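Local coordinates for protein thiamine monophosphate kinase (Aquifex aeolicus, PDB 1VQV) that catalyses the ATP-dependent phosphorylation of thiamine monophosphate to thiamine diphosphate, the active form of vitamin B1, working as a magnesium-dependent homodimer, at residues B[149-154]-B[263-268]; B[82-87]-B[98-103]; B[38-43]-B[131-136]; B[175-180]-B[244-249]. One frame throughout, in Å; residues are numbered along the deposited sequence.

Interaction 1 (B[149-154]-B[263-268]); sequences DSVFVS and QLLFTH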
loop_
_atom_site.group_PDB
_atom_site.type_symbol
_atom_site.label_atom_id
_atom_site.label_comp_id
_atom_site.label_asym_id
_atom_site.label_seq_id
_atom_site.Cartn_x
_atom_site.Cartn_y
_atom_site.Cartn_z
ATOM N N ASP B 149 -12.654 -29.950 -16.736
ATOM C CA ASP B 149 -11.776 -29.735 -15.576
ATOM C C ASP B 149 -12.363 -30.230 -14.260
ATOM O O ASP B 149 -13.560 -30.063 -14.002
ATOM C CB ASP B 149 -11.453 -28.239 -15.365
ATOM C CG ASP B 149 -10.292 -27.744 -16.211
ATOM O OD1 ASP B 149 -9.442 -28.560 -16.626
ATOM O OD2 ASP B 149 -10.222 -26.518 -16.438
ATOM N N SER B 150 -11.521 -30.834 -13.428
ATOM C CA SER B 150 -11.979 -31.240 -12.107
ATOM C C SER B 150 -11.754 -29.996 -11.230
ATOM O O SER B 150 -11.058 -29.054 -11.642
ATOM C CB SER B 150 -11.178 -32.428 -11.574
ATOM O OG SER B 150 -11.662 -33.650 -12.118
ATOM N N VAL B 151 -12.360 -29.957 -10.049
ATOM C CA VAL B 151 -12.171 -28.795 -9.186
ATOM C C VAL B 151 -11.487 -29.222 -7.889
ATOM O O VAL B 151 -12.006 -30.049 -7.144
ATOM C CB VAL B 151 -13.528 -28.088 -8.889
ATOM C CG1 VAL B 151 -13.290 -26.774 -8.142
ATOM C CG2 VAL B 151 -14.268 -27.819 -10.199
ATOM N N PHE B 152 -10.305 -28.668 -7.640
ATOM C CA PHE B 152 -9.542 -29.003 -6.437
ATOM C C PHE B 152 -9.398 -27.833 -5.478
ATOM O O PHE B 152 -9.568 -26.672 -5.868
ATOM C CB PHE B 152 -8.113 -29.454 -6.777
ATOM C CG PHE B 152 -8.034 -30.560 -7.775
ATOM C CD1 PHE B 152 -8.173 -30.298 -9.138
ATOM C CD2 PHE B 152 -7.802 -31.865 -7.358
ATOM C CE1 PHE B 152 -8.080 -31.331 -10.082
ATOM C CE2 PHE B 152 -7.708 -32.902 -8.285
ATOM C CZ PHE B 152 -7.846 -32.635 -9.653
ATOM N N VAL B 153 -9.090 -28.164 -4.225
ATOM C CA VAL B 153 -8.815 -27.185 -3.175
ATOM C C VAL B 153 -7.652 -27.769 -2.381
ATOM O O VAL B 153 -7.514 -28.983 -2.270
ATOM C CB VAL B 153 -10.008 -26.924 -2.191
ATOM C CG1 VAL B 153 -11.201 -26.380 -2.943
ATOM C CG2 VAL B 153 -10.366 -28.190 -1.414
ATOM N N SER B 154 -6.794 -26.913 -1.844
ATOM C CA SER B 154 -5.674 -27.402 -1.055
ATOM C C SER B 154 -6.114 -27.425 0.392
ATOM O O SER B 154 -7.110 -26.804 0.742
ATOM C CB SER B 154 -4.453 -26.495 -1.219
ATOM O OG SER B 154 -4.762 -25.158 -0.900
ATOM N N GLN B 263 -6.617 -21.047 1.375
ATOM C CA GLN B 263 -6.377 -22.263 0.613
ATOM C C GLN B 263 -6.665 -21.955 -0.851
ATOM O O GLN B 263 -7.369 -21.000 -1.173
ATOM C CB GLN B 263 -7.265 -23.410 1.104
ATOM C CG GLN B 263 -6.896 -23.958 2.478
ATOM C CD GLN B 263 -5.459 -24.468 2.565
ATOM O OE1 GLN B 263 -4.656 -24.271 1.658
ATOM N NE2 GLN B 263 -5.133 -25.111 3.669
ATOM N N LEU B 264 -6.112 -22.763 -1.741
ATOM C CA LEU B 264 -6.303 -22.562 -3.169
ATOM C C LEU B 264 -7.516 -23.275 -3.745
ATOM O O LEU B 264 -7.868 -24.368 -3.312
ATOM C CB LEU B 264 -5.068 -23.037 -3.920
ATOM C CG LEU B 264 -3.783 -22.296 -3.595
ATOM C CD1 LEU B 264 -2.614 -23.026 -4.197
ATOM C CD2 LEU B 264 -3.876 -20.866 -4.134
ATOM N N LEU B 265 -8.155 -22.638 -4.721
ATOM C CA LEU B 265 -9.295 -23.219 -5.425
ATOM C C LEU B 265 -8.873 -23.099 -6.881
ATOM O O LEU B 265 -8.845 -22.001 -7.427
ATOM C CB LEU B 265 -10.569 -22.423 -5.180
ATOM C CG LEU B 265 -11.777 -22.853 -6.011
ATOM C CD1 LEU B 265 -12.139 -24.284 -5.719
ATOM C CD2 LEU B 265 -12.947 -21.949 -5.700
ATOM N N PHE B 266 -8.514 -24.227 -7.492
ATOM C CA PHE B 266 -8.035 -24.241 -8.864
ATOM C C PHE B 266 -8.705 -25.312 -9.699
ATOM O O PHE B 266 -9.433 -26.134 -9.175
ATOM C CB PHE B 266 -6.505 -24.434 -8.874
ATOM C CG PHE B 266 -6.013 -25.675 -8.129
ATOM C CD1 PHE B 266 -5.430 -26.741 -8.818
ATOM C CD2 PHE B 266 -6.106 -25.769 -6.738
ATOM C CE1 PHE B 266 -4.945 -27.878 -8.132
ATOM C CE2 PHE B 266 -5.626 -26.900 -6.052
ATOM C CZ PHE B 266 -5.047 -27.952 -6.755
ATOM N N THR B 267 -8.481 -25.294 -11.008
ATOM C CA THR B 267 -9.070 -26.304 -11.875
ATOM C C THR B 267 -8.118 -26.749 -12.963
ATOM O O THR B 267 -7.324 -25.962 -13.484
ATOM C CB THR B 267 -10.344 -25.825 -12.593
ATOM O OG1 THR B 267 -9.982 -24.971 -13.680
ATOM C CG2 THR B 267 -11.252 -25.095 -11.653
ATOM N N HIS B 268 -8.219 -28.034 -13.289
ATOM C CA HIS B 268 -7.441 -28.664 -14.340
ATOM C C HIS B 268 -7.860 -30.128 -14.510
ATOM O O HIS B 268 -8.563 -30.683 -13.660
ATOM C CB HIS B 268 -5.928 -28.522 -14.073
ATOM C CG HIS B 268 -5.441 -29.188 -12.819
ATOM N ND1 HIS B 268 -5.719 -30.501 -12.509
ATOM C CD2 HIS B 268 -4.575 -28.757 -11.868
ATOM C CE1 HIS B 268 -5.040 -30.852 -11.429
ATOM N NE2 HIS B 268 -4.337 -29.812 -11.024
#
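Phe152 and Phe266 form a hydrogen-bonded pair in an antiparallel β-ladder, part of the second mixed sheet of this AIR-synthase-like fold. Phe152 N gives its hydrogen to Phe266 O at 3.1 Å, and Phe266 N returns the bond to Phe152 O. The Phe152 side chain starts with CG anti to the carbonyl carbon (chi1 -53°). CB lies over one face of the Phe266 ring, toward its rim, 3.4 Å from CZ, in a CH-pi contact. CG lies near Phe266 CZ and CE1. CD1 stands over a face of the His268 imidazole, CE1 comes 3.4 Å from His268 CE1, and the tip, CZ, lies 3.8 Å from that same atom. The two phenyl planes are nearly parallel, at 19°, but slid apart. Phe152, Phe266 and His268 form an aromatic cluster whose flat rings fill this buried face, while His268 NE2 still has His197 as hydrogen-bond partner. On the other face branched aliphatic side chains meet: Leu265 CD1 touches Val153 CG1 at 3.6 Å and also Val151 CG1. At one end the Ser154 hydroxyl accepts from Leu264 N at 2.9 Å and donates to Gln263 OE1 at 2.7 Å. An alanine in place of Gln263 would probably leave the Ser154 hydroxyl without its acceptor and Arg191 without a weak partner. At the other end Asp149 OD2, also bonded by Asn203, takes a hydrogen bond from Thr267 OG1, 3.2 Å away and above the carboxylate plane.

Interaction 2 (B[82-87]-B[98-103]); sequences ALISLN and ERFYIG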
loop_
_atom_site.group_PDB
_atom_site.type_symbol
_atom_site.label_atom_id
_atom_site.label_comp_id
_atom_site.label_asym_id
_atom_site.label_seq_id
_atom_site.Cartn_x
_atom_site.Cartn_y
_atom_site.Cartn_z
ATOM N N ALA B 82 8.059 -6.118 -0.601
ATOM C CA ALA B 82 6.950 -5.672 0.221
ATOM C C ALA B 82 7.147 -4.294 0.858
ATOM O O ALA B 82 8.251 -3.938 1.283
ATOM C CB ALA B 82 6.686 -6.699 1.299
ATOM N N LEU B 83 6.060 -3.527 0.902
ATOM C CA LEU B 83 6.025 -2.197 1.515
ATOM C C LEU B 83 5.001 -2.262 2.657
ATOM O O LEU B 83 3.818 -2.555 2.431
ATOM C CB LEU B 83 5.573 -1.125 0.514
ATOM C CG LEU B 83 6.500 -0.665 -0.603
ATOM C CD1 LEU B 83 5.835 0.446 -1.372
ATOM C CD2 LEU B 83 7.796 -0.168 -0.014
ATOM N N ILE B 84 5.450 -1.988 3.878
ATOM C CA ILE B 84 4.554 -2.040 5.019
ATOM C C ILE B 84 4.305 -0.686 5.652
ATOM O O ILE B 84 5.213 -0.043 6.174
ATOM C CB ILE B 84 5.082 -3.007 6.086
ATOM C CG1 ILE B 84 5.126 -4.419 5.499
ATOM C CG2 ILE B 84 4.201 -2.944 7.325
ATOM C CD1 ILE B 84 5.543 -5.478 6.462
ATOM N N SER B 85 3.044 -0.280 5.607
ATOM C CA SER B 85 2.608 0.994 6.143
ATOM C C SER B 85 1.869 0.775 7.468
ATOM O O SER B 85 0.921 -0.008 7.546
ATOM C CB SER B 85 1.705 1.680 5.108
ATOM O OG SER B 85 1.385 3.006 5.469
ATOM N N LEU B 86 2.312 1.464 8.517
ATOM C CA LEU B 86 1.680 1.306 9.818
ATOM C C LEU B 86 1.045 2.560 10.391
ATOM O O LEU B 86 1.653 3.629 10.399
ATOM C CB LEU B 86 2.687 0.764 10.835
ATOM C CG LEU B 86 3.192 -0.667 10.657
ATOM C CD1 LEU B 86 4.082 -1.005 11.829
ATOM C CD2 LEU B 86 2.014 -1.645 10.587
ATOM N N ASN B 87 -0.196 2.408 10.851
ATOM C CA ASN B 87 -0.954 3.472 11.502
ATOM C C ASN B 87 -0.924 3.047 12.968
ATOM O O ASN B 87 -1.638 2.128 13.359
ATOM C CB ASN B 87 -2.409 3.486 11.027
ATOM C CG ASN B 87 -2.581 4.081 9.650
ATOM O OD1 ASN B 87 -3.704 4.185 9.156
ATOM N ND2 ASN B 87 -1.478 4.482 9.019
ATOM N N GLU B 98 8.007 -3.967 17.804
ATOM C CA GLU B 98 9.185 -4.820 17.666
ATOM C C GLU B 98 8.792 -6.284 17.419
ATOM O O GLU B 98 9.418 -6.977 16.613
ATOM C CB GLU B 98 10.066 -4.746 18.920
ATOM C CG GLU B 98 11.511 -5.164 18.639
ATOM C CD GLU B 98 12.358 -5.379 19.897
ATOM O OE1 GLU B 98 12.430 -4.454 20.748
ATOM O OE2 GLU B 98 12.963 -6.478 20.022
ATOM N N ARG B 99 7.765 -6.750 18.124
ATOM C CA ARG B 99 7.314 -8.120 17.968
ATOM C C ARG B 99 6.574 -8.292 16.660
ATOM O O ARG B 99 6.591 -9.367 16.065
ATOM C CB ARG B 99 6.444 -8.523 19.153
ATOM C CG ARG B 99 7.275 -8.798 20.394
ATOM C CD ARG B 99 6.436 -8.992 21.642
ATOM N NE ARG B 99 7.295 -9.172 22.812
ATOM C CZ ARG B 99 7.532 -10.339 23.408
ATOM N NH1 ARG B 99 6.963 -11.447 22.953
ATOM N NH2 ARG B 99 8.348 -10.399 24.456
ATOM N N PHE B 100 5.942 -7.220 16.205
ATOM C CA PHE B 100 5.216 -7.245 14.949
ATOM C C PHE B 100 6.210 -7.485 13.816
ATOM O O PHE B 100 5.999 -8.346 12.954
ATOM C CB PHE B 100 4.499 -5.911 14.718
ATOM C CG PHE B 100 3.993 -5.741 13.318
ATOM C CD1 PHE B 100 2.783 -6.294 12.933
ATOM C CD2 PHE B 100 4.770 -5.103 12.364
ATOM C CE1 PHE B 100 2.353 -6.223 11.613
ATOM C CE2 PHE B 100 4.352 -5.026 11.046
ATOM C CZ PHE B 100 3.142 -5.589 10.669
ATOM N N TYR B 101 7.294 -6.720 13.819
ATOM C CA TYR B 101 8.307 -6.846 12.781
ATOM C C TYR B 101 9.147 -8.123 12.837
ATOM O O TYR B 101 9.785 -8.494 11.850
ATOM C CB TYR B 101 9.192 -5.601 12.779
ATOM C CG TYR B 101 8.533 -4.448 12.058
ATOM C CD1 TYR B 101 8.324 -4.508 10.684
ATOM C CD2 TYR B 101 8.082 -3.326 12.751
ATOM C CE1 TYR B 101 7.683 -3.486 10.015
ATOM C CE2 TYR B 101 7.434 -2.291 12.097
ATOM C CZ TYR B 101 7.238 -2.369 10.724
ATOM O OH TYR B 101 6.623 -1.318 10.054
ATOM N N ILE B 102 9.120 -8.786 13.993
ATOM C CA ILE B 102 9.811 -10.050 14.218
ATOM C C ILE B 102 9.043 -11.056 13.379
ATOM O O ILE B 102 9.621 -11.803 12.592
ATOM C CB ILE B 102 9.736 -10.486 15.718
ATOM C CG1 ILE B 102 10.665 -9.613 16.568
ATOM C CG2 ILE B 102 10.089 -11.970 15.863
ATOM C CD1 ILE B 102 10.642 -9.942 18.063
ATOM N N GLY B 103 7.726 -11.049 13.554
ATOM C CA GLY B 103 6.869 -11.943 12.805
ATOM C C GLY B 103 6.955 -11.688 11.310
ATOM O O GLY B 103 6.852 -12.614 10.513
#
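Leu86 and Tyr101 reach toward each other, tip to tip, between the first strand and the helix of a β-α-β unit in which helix 94-111 links the parallel neighbours 77-88 and 114-122. The strand and helix segments run nearly antiparallel, their axes 12.4 Å apart, so large side chains must span the space. The closer packing centres on Leu86: its CD1 meets Tyr101 CE2 at 3.6 Å and lies beside the hydroxyl oxygen, while CD2 rests 4.1 Å from Phe100 CZ. On the helix, Phe100 starts with CG anti to the backbone N (chi1 167°), and its CD2 sits over the centre of the Tyr101 ring, so the two aromatics brace one another. An alanine in place of Leu86 would probably open a gap between the ends of both rings and give Tyr101, an ATP-binding residue, more freedom to turn. Leucine suits the place because its CD1 reaches both rings, while CD2 meets Phe100. The solvent side of the helix makes no contact with the strand: exposed Arg99 forms a salt bridge with Glu58. Tyr101 also packs on Ile15 of the second subunit. Within the contact the slacker part belongs to Ile84, a β-branched residue at home in a strand. Its CG2 is 4.0 Å from Tyr101 OH and approaches the edge of the Phe100 ring, near its plane, 4.3 Å from CE2.

Interaction 3 (B[38-43]-B[131-136]); sequences LLLTTD and FLVGET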
loop_
_atom_site.group_PDB
_atom_site.type_symbol
_atom_site.label_atom_id
_atom_site.label_comp_id
_atom_site.label_asym_id
_atom_site.label_seq_id
_atom_site.Cartn_x
_atom_site.Cartn_y
_atom_site.Cartn_z
ATOM N N LEU B 38 4.337 -8.991 -13.452
ATOM C CA LEU B 38 4.452 -8.585 -12.062
ATOM C C LEU B 38 3.078 -8.661 -11.462
ATOM O O LEU B 38 2.095 -8.379 -12.124
ATOM C CB LEU B 38 4.963 -7.161 -11.934
ATOM C CG LEU B 38 6.435 -6.970 -12.234
ATOM C CD1 LEU B 38 6.785 -5.537 -11.921
ATOM C CD2 LEU B 38 7.287 -7.914 -11.402
ATOM N N LEU B 39 2.996 -9.065 -10.209
ATOM C CA LEU B 39 1.700 -9.149 -9.573
ATOM C C LEU B 39 1.690 -8.158 -8.424
ATOM O O LEU B 39 2.507 -8.235 -7.505
ATOM C CB LEU B 39 1.446 -10.575 -9.085
ATOM C CG LEU B 39 1.408 -11.641 -10.184
ATOM C CD1 LEU B 39 1.150 -13.006 -9.574
ATOM C CD2 LEU B 39 0.323 -11.298 -11.197
ATOM N N LEU B 40 0.778 -7.202 -8.510
ATOM C CA LEU B 40 0.654 -6.194 -7.489
ATOM C C LEU B 40 -0.538 -6.533 -6.606
ATOM O O LEU B 40 -1.643 -6.816 -7.097
ATOM C CB LEU B 40 0.468 -4.832 -8.137
ATOM C CG LEU B 40 1.496 -4.509 -9.225
ATOM C CD1 LEU B 40 1.197 -3.127 -9.792
ATOM C CD2 LEU B 40 2.907 -4.578 -8.670
ATOM N N THR B 41 -0.294 -6.523 -5.297
ATOM C CA THR B 41 -1.323 -6.824 -4.317
ATOM C C THR B 41 -1.232 -5.943 -3.066
ATOM O O THR B 41 -0.165 -5.434 -2.713
ATOM C CB THR B 41 -1.271 -8.330 -3.866
ATOM O OG1 THR B 41 -2.426 -8.635 -3.066
ATOM C CG2 THR B 41 -0.017 -8.617 -3.038
ATOM N N THR B 42 -2.379 -5.763 -2.416
ATOM C CA THR B 42 -2.485 -5.005 -1.171
ATOM C C THR B 42 -3.540 -5.666 -0.275
ATOM O O THR B 42 -4.502 -6.253 -0.767
ATOM C CB THR B 42 -2.873 -3.503 -1.415
ATOM O OG1 THR B 42 -3.057 -2.853 -0.153
ATOM C CG2 THR B 42 -4.163 -3.378 -2.223
ATOM N N ASP B 43 -3.327 -5.605 1.037
ATOM C CA ASP B 43 -4.273 -6.146 2.006
ATOM C C ASP B 43 -4.198 -5.267 3.250
ATOM O O ASP B 43 -3.231 -4.519 3.438
ATOM C CB ASP B 43 -3.946 -7.598 2.365
ATOM C CG ASP B 43 -2.700 -7.724 3.225
ATOM O OD1 ASP B 43 -1.684 -7.084 2.873
ATOM O OD2 ASP B 43 -2.726 -8.462 4.247
ATOM N N PHE B 131 1.820 -3.999 1.110
ATOM C CA PHE B 131 1.916 -3.970 -0.338
ATOM C C PHE B 131 2.935 -5.006 -0.747
ATOM O O PHE B 131 4.027 -5.063 -0.196
ATOM C CB PHE B 131 2.365 -2.576 -0.784
ATOM C CG PHE B 131 2.692 -2.455 -2.255
ATOM C CD1 PHE B 131 1.718 -2.684 -3.237
ATOM C CD2 PHE B 131 3.960 -2.017 -2.655
ATOM C CE1 PHE B 131 2.004 -2.470 -4.593
ATOM C CE2 PHE B 131 4.256 -1.800 -4.002
ATOM C CZ PHE B 131 3.280 -2.023 -4.973
ATOM N N LEU B 132 2.586 -5.815 -1.730
ATOM C CA LEU B 132 3.498 -6.842 -2.166
ATOM C C LEU B 132 3.575 -6.977 -3.663
ATOM O O LEU B 132 2.558 -6.990 -4.356
ATOM C CB LEU B 132 3.083 -8.172 -1.569
ATOM C CG LEU B 132 3.942 -9.371 -1.944
ATOM C CD1 LEU B 132 5.328 -9.224 -1.375
ATOM C CD2 LEU B 132 3.291 -10.616 -1.397
ATOM N N VAL B 133 4.800 -7.086 -4.152
ATOM C CA VAL B 133 5.020 -7.259 -5.566
ATOM C C VAL B 133 5.618 -8.633 -5.799
ATOM O O VAL B 133 6.537 -9.037 -5.086
ATOM C CB VAL B 133 5.977 -6.226 -6.108
ATOM C CG1 VAL B 133 6.136 -6.433 -7.603
ATOM C CG2 VAL B 133 5.462 -4.838 -5.793
ATOM N N GLY B 134 5.085 -9.348 -6.792
ATOM C CA GLY B 134 5.580 -10.680 -7.115
ATOM C C GLY B 134 5.647 -10.945 -8.614
ATOM O O GLY B 134 4.762 -10.552 -9.363
ATOM N N GLU B 135 6.697 -11.619 -9.061
ATOM C CA GLU B 135 6.858 -11.926 -10.478
ATOM C C GLU B 135 6.187 -13.263 -10.846
ATOM O O GLU B 135 5.893 -14.073 -9.970
ATOM C CB GLU B 135 8.349 -11.957 -10.828
ATOM C CG GLU B 135 9.179 -12.678 -9.789
ATOM C CD GLU B 135 10.632 -12.891 -10.201
ATOM O OE1 GLU B 135 11.263 -11.920 -10.696
ATOM O OE2 GLU B 135 11.143 -14.034 -10.014
ATOM N N THR B 136 5.933 -13.482 -12.136
ATOM C CA THR B 136 5.299 -14.716 -12.616
ATOM C C THR B 136 5.694 -14.950 -14.058
ATOM O O THR B 136 5.855 -14.006 -14.829
ATOM C CB THR B 136 3.748 -14.647 -12.624
ATOM O OG1 THR B 136 3.271 -14.287 -11.324
ATOM C CG2 THR B 136 3.152 -15.998 -13.012
#
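Thr41 and Leu132 form a hydrogen-bonded pair of an antiparallel ladder between strands 38-46 and 127-136, in the four-stranded sheet of the AIR-synthase N-terminal domain. Backbone hydrogen bonds come first. Thr41 N reaches Leu132 O at 3.0 Å, and Leu132 N answers to Thr41 O at 2.9 Å. One hydrogen-bonded pair further on, Gly134 N meets Leu39 O at 2.9 Å in the carbonyl plane, on a lone pair; the return bond from Leu39 N is modelled too short for its length to be trusted. Weaker CA-H...O contacts fill the non-hydrogen-bonded positions, as from Val133 CA to Leu39 O at 3.3 Å. Apolar contacts follow on both faces. Leu40 and Val133 lie side by side, Leu40 CD2 being 3.9 Å from either valine methyl, on the face that Leu38 and Phe131 share. This face meets the second subunit, where Phe131 stacks on Phe131 of the other chain and Leu40 packs on its Trp81. On the face that packs against helix 57-73, Thr41 has OG1 anti to the backbone N (chi1 -171°), which sets CG2 between that N and the carbonyl carbon, where it meets Leu132 CB at 3.5 Å. Thr41, Thr42 and Asp43 bind magnesium ions, so the paired backbone and the apolar packing beside them probably help to hold these ligands in place, next to the dimer interface.

Interaction 4 (B[175-180]-B[244-249]); sequences EPFELA and CEKYGK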
loop_
_atom_site.group_PDB
_atom_site.type_symbol
_atom_site.label_atom_id
_atom_site.label_comp_id
_atom_site.label_asym_id
_atom_site.label_seq_id
_atom_site.Cartn_x
_atom_site.Cartn_y
_atom_site.Cartn_z
ATOM N N GLU B 175 -8.118 -26.173 24.293
ATOM C CA GLU B 175 -7.646 -27.538 24.106
ATOM C C GLU B 175 -6.771 -27.419 22.865
ATOM O O GLU B 175 -6.858 -26.432 22.140
ATOM C CB GLU B 175 -8.805 -28.518 23.840
ATOM C CG GLU B 175 -9.902 -28.559 24.927
ATOM C CD GLU B 175 -9.417 -29.060 26.304
ATOM O OE1 GLU B 175 -8.877 -30.198 26.392
ATOM O OE2 GLU B 175 -9.586 -28.309 27.304
ATOM N N PRO B 176 -5.929 -28.415 22.660
ATOM C CA PRO B 176 -5.042 -28.409 21.488
ATOM C C PRO B 176 -5.818 -28.363 20.168
ATOM O O PRO B 176 -5.527 -27.556 19.311
ATOM C CB PRO B 176 -4.264 -29.732 21.626
ATOM C CG PRO B 176 -4.415 -30.097 23.056
ATOM C CD PRO B 176 -5.824 -29.758 23.424
ATOM N N PHE B 177 -6.820 -29.234 20.063
ATOM C CA PHE B 177 -7.578 -29.250 18.829
ATOM C C PHE B 177 -8.117 -27.862 18.566
ATOM O O PHE B 177 -8.259 -27.460 17.416
ATOM C CB PHE B 177 -8.686 -30.311 18.881
ATOM C CG PHE B 177 -10.004 -29.816 19.388
ATOM C CD1 PHE B 177 -10.855 -29.090 18.561
ATOM C CD2 PHE B 177 -10.439 -30.158 20.668
ATOM C CE1 PHE B 177 -12.126 -28.718 18.995
ATOM C CE2 PHE B 177 -11.703 -29.792 21.113
ATOM C CZ PHE B 177 -12.554 -29.074 20.274
ATOM N N GLU B 178 -8.372 -27.111 19.632
ATOM C CA GLU B 178 -8.879 -25.761 19.489
ATOM C C GLU B 178 -7.748 -24.808 19.139
ATOM O O GLU B 178 -7.944 -23.852 18.388
ATOM C CB GLU B 178 -9.593 -25.339 20.773
ATOM C CG GLU B 178 -10.824 -26.195 21.034
ATOM C CD GLU B 178 -11.474 -25.947 22.383
ATOM O OE1 GLU B 178 -10.770 -26.003 23.412
ATOM O OE2 GLU B 178 -12.699 -25.713 22.415
ATOM N N LEU B 179 -6.555 -25.080 19.657
ATOM C CA LEU B 179 -5.406 -24.232 19.368
ATOM C C LEU B 179 -5.017 -24.287 17.891
ATOM O O LEU B 179 -4.818 -23.252 17.263
ATOM C CB LEU B 179 -4.208 -24.622 20.240
ATOM C CG LEU B 179 -4.258 -24.186 21.710
ATOM C CD1 LEU B 179 -2.943 -24.545 22.377
ATOM C CD2 LEU B 179 -4.515 -22.675 21.814
ATOM N N ALA B 180 -4.919 -25.494 17.345
ATOM C CA ALA B 180 -4.561 -25.681 15.945
ATOM C C ALA B 180 -5.507 -24.897 15.047
ATOM O O ALA B 180 -5.117 -24.439 13.971
ATOM C CB ALA B 180 -4.608 -27.154 15.587
ATOM N N CYS B 244 -16.827 -28.792 15.896
ATOM C CA CYS B 244 -18.240 -28.896 15.550
ATOM C C CYS B 244 -19.020 -29.735 16.552
ATOM O O CYS B 244 -20.008 -29.275 17.118
ATOM C CB CYS B 244 -18.391 -29.488 14.152
ATOM S SG CYS B 244 -18.119 -28.278 12.862
ATOM N N GLU B 245 -18.577 -30.967 16.764
ATOM C CA GLU B 245 -19.248 -31.842 17.704
ATOM C C GLU B 245 -19.348 -31.127 19.048
ATOM O O GLU B 245 -20.434 -31.002 19.613
ATOM C CB GLU B 245 -18.474 -33.165 17.855
ATOM C CG GLU B 245 -19.150 -34.227 18.748
ATOM C CD GLU B 245 -20.645 -34.425 18.426
ATOM O OE1 GLU B 245 -21.441 -33.475 18.664
ATOM O OE2 GLU B 245 -21.036 -35.520 17.936
ATOM N N LYS B 246 -18.223 -30.622 19.543
ATOM C CA LYS B 246 -18.218 -29.950 20.830
ATOM C C LYS B 246 -19.132 -28.757 20.943
ATOM O O LYS B 246 -19.744 -28.567 21.986
ATOM C CB LYS B 246 -16.812 -29.521 21.219
ATOM C CG LYS B 246 -16.768 -28.744 22.534
ATOM C CD LYS B 246 -15.347 -28.645 23.019
ATOM C CE LYS B 246 -15.197 -27.871 24.295
ATOM N NZ LYS B 246 -13.802 -28.112 24.761
ATOM N N TYR B 247 -19.211 -27.934 19.904
ATOM C CA TYR B 247 -20.091 -26.759 19.949
ATOM C C TYR B 247 -21.301 -27.026 19.085
ATOM O O TYR B 247 -22.001 -26.101 18.671
ATOM C CB TYR B 247 -19.370 -25.490 19.470
ATOM C CG TYR B 247 -18.161 -25.182 20.312
ATOM C CD1 TYR B 247 -16.983 -25.910 20.142
ATOM C CD2 TYR B 247 -18.228 -24.263 21.359
ATOM C CE1 TYR B 247 -15.908 -25.749 20.991
ATOM C CE2 TYR B 247 -17.152 -24.087 22.228
ATOM C CZ TYR B 247 -15.993 -24.839 22.042
ATOM O OH TYR B 247 -14.941 -24.719 22.922
ATOM N N GLY B 248 -21.527 -28.313 18.823
ATOM C CA GLY B 248 -22.658 -28.757 18.021
ATOM C C GLY B 248 -22.949 -27.931 16.783
ATOM O O GLY B 248 -23.864 -27.099 16.774
ATOM N N LYS B 249 -22.183 -28.155 15.722
ATOM C CA LYS B 249 -22.405 -27.409 14.486
ATOM C C LYS B 249 -22.151 -28.298 13.280
ATOM O O LYS B 249 -21.661 -29.421 13.434
ATOM C CB LYS B 249 -21.501 -26.177 14.460
ATOM C CG LYS B 249 -21.890 -25.168 15.500
ATOM C CD LYS B 249 -21.056 -23.913 15.386
ATOM C CE LYS B 249 -21.727 -22.748 16.106
ATOM N NZ LYS B 249 -23.011 -22.373 15.440
HETATM O O HOH W 1 -12.761 -27.175 27.786
#
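Two helix ends meet here, the first turn of helix 176-186 and the close of helix 238-246, with Glu178 taking a hydrogen bond from Tyr247. Tyr247 OH points to Glu178 OE2 at 2.5 Å, nearly along the C-O axis, and the carboxylate and ring planes are turned 35° apart. The other oxygen, OE1, uses its anti lone pair to accept from Glu175 N at 2.8 Å, so one glutamate bonds both the N-cap residue of its own helix and the residue just past helix 238-246. Lys246, fully extended, brings NZ to 3.5 Å from Glu178 OE2, a long salt bridge that would probably help balance the negative charge. On the way Lys246 CD passes the edge of the Phe177 ring, 3.9 Å from CZ, so the long aliphatic stem earns its place beside an aromatic. A water weakly links Lys246 NZ to Glu175 OE2 at the solvent-facing side. Gly248, with positive phi, is the C-prime residue of a Schellman motif ending the helix. Beneath, Glu178 and Tyr247 both touch Leu166 of helix 159-168, while Phe177 packs on Met242 and Tyr243 of helix 238-246.

Overall arrangement
From the N terminus, strand 38-46 opens the loop that interaction 3 closes at 131-136. Interaction 2 lies wholly within that loop, joining strand 77-88 to the helix after it, and the two touch: Leu83 N lies 2.8 Å from Phe131 O, a probable hydrogen bond between neighbouring strands. Both also reach the second subunit. The chain then passes to 149-154, opening the long loop that interaction 1 closes at 263-268 in the second sheet. Interaction 4 falls inside it, tying two helices at the surface, with nearest atoms about 10 Å from interaction 1. The arrangement is thus two successive loops, each enclosing a smaller one, and none cross.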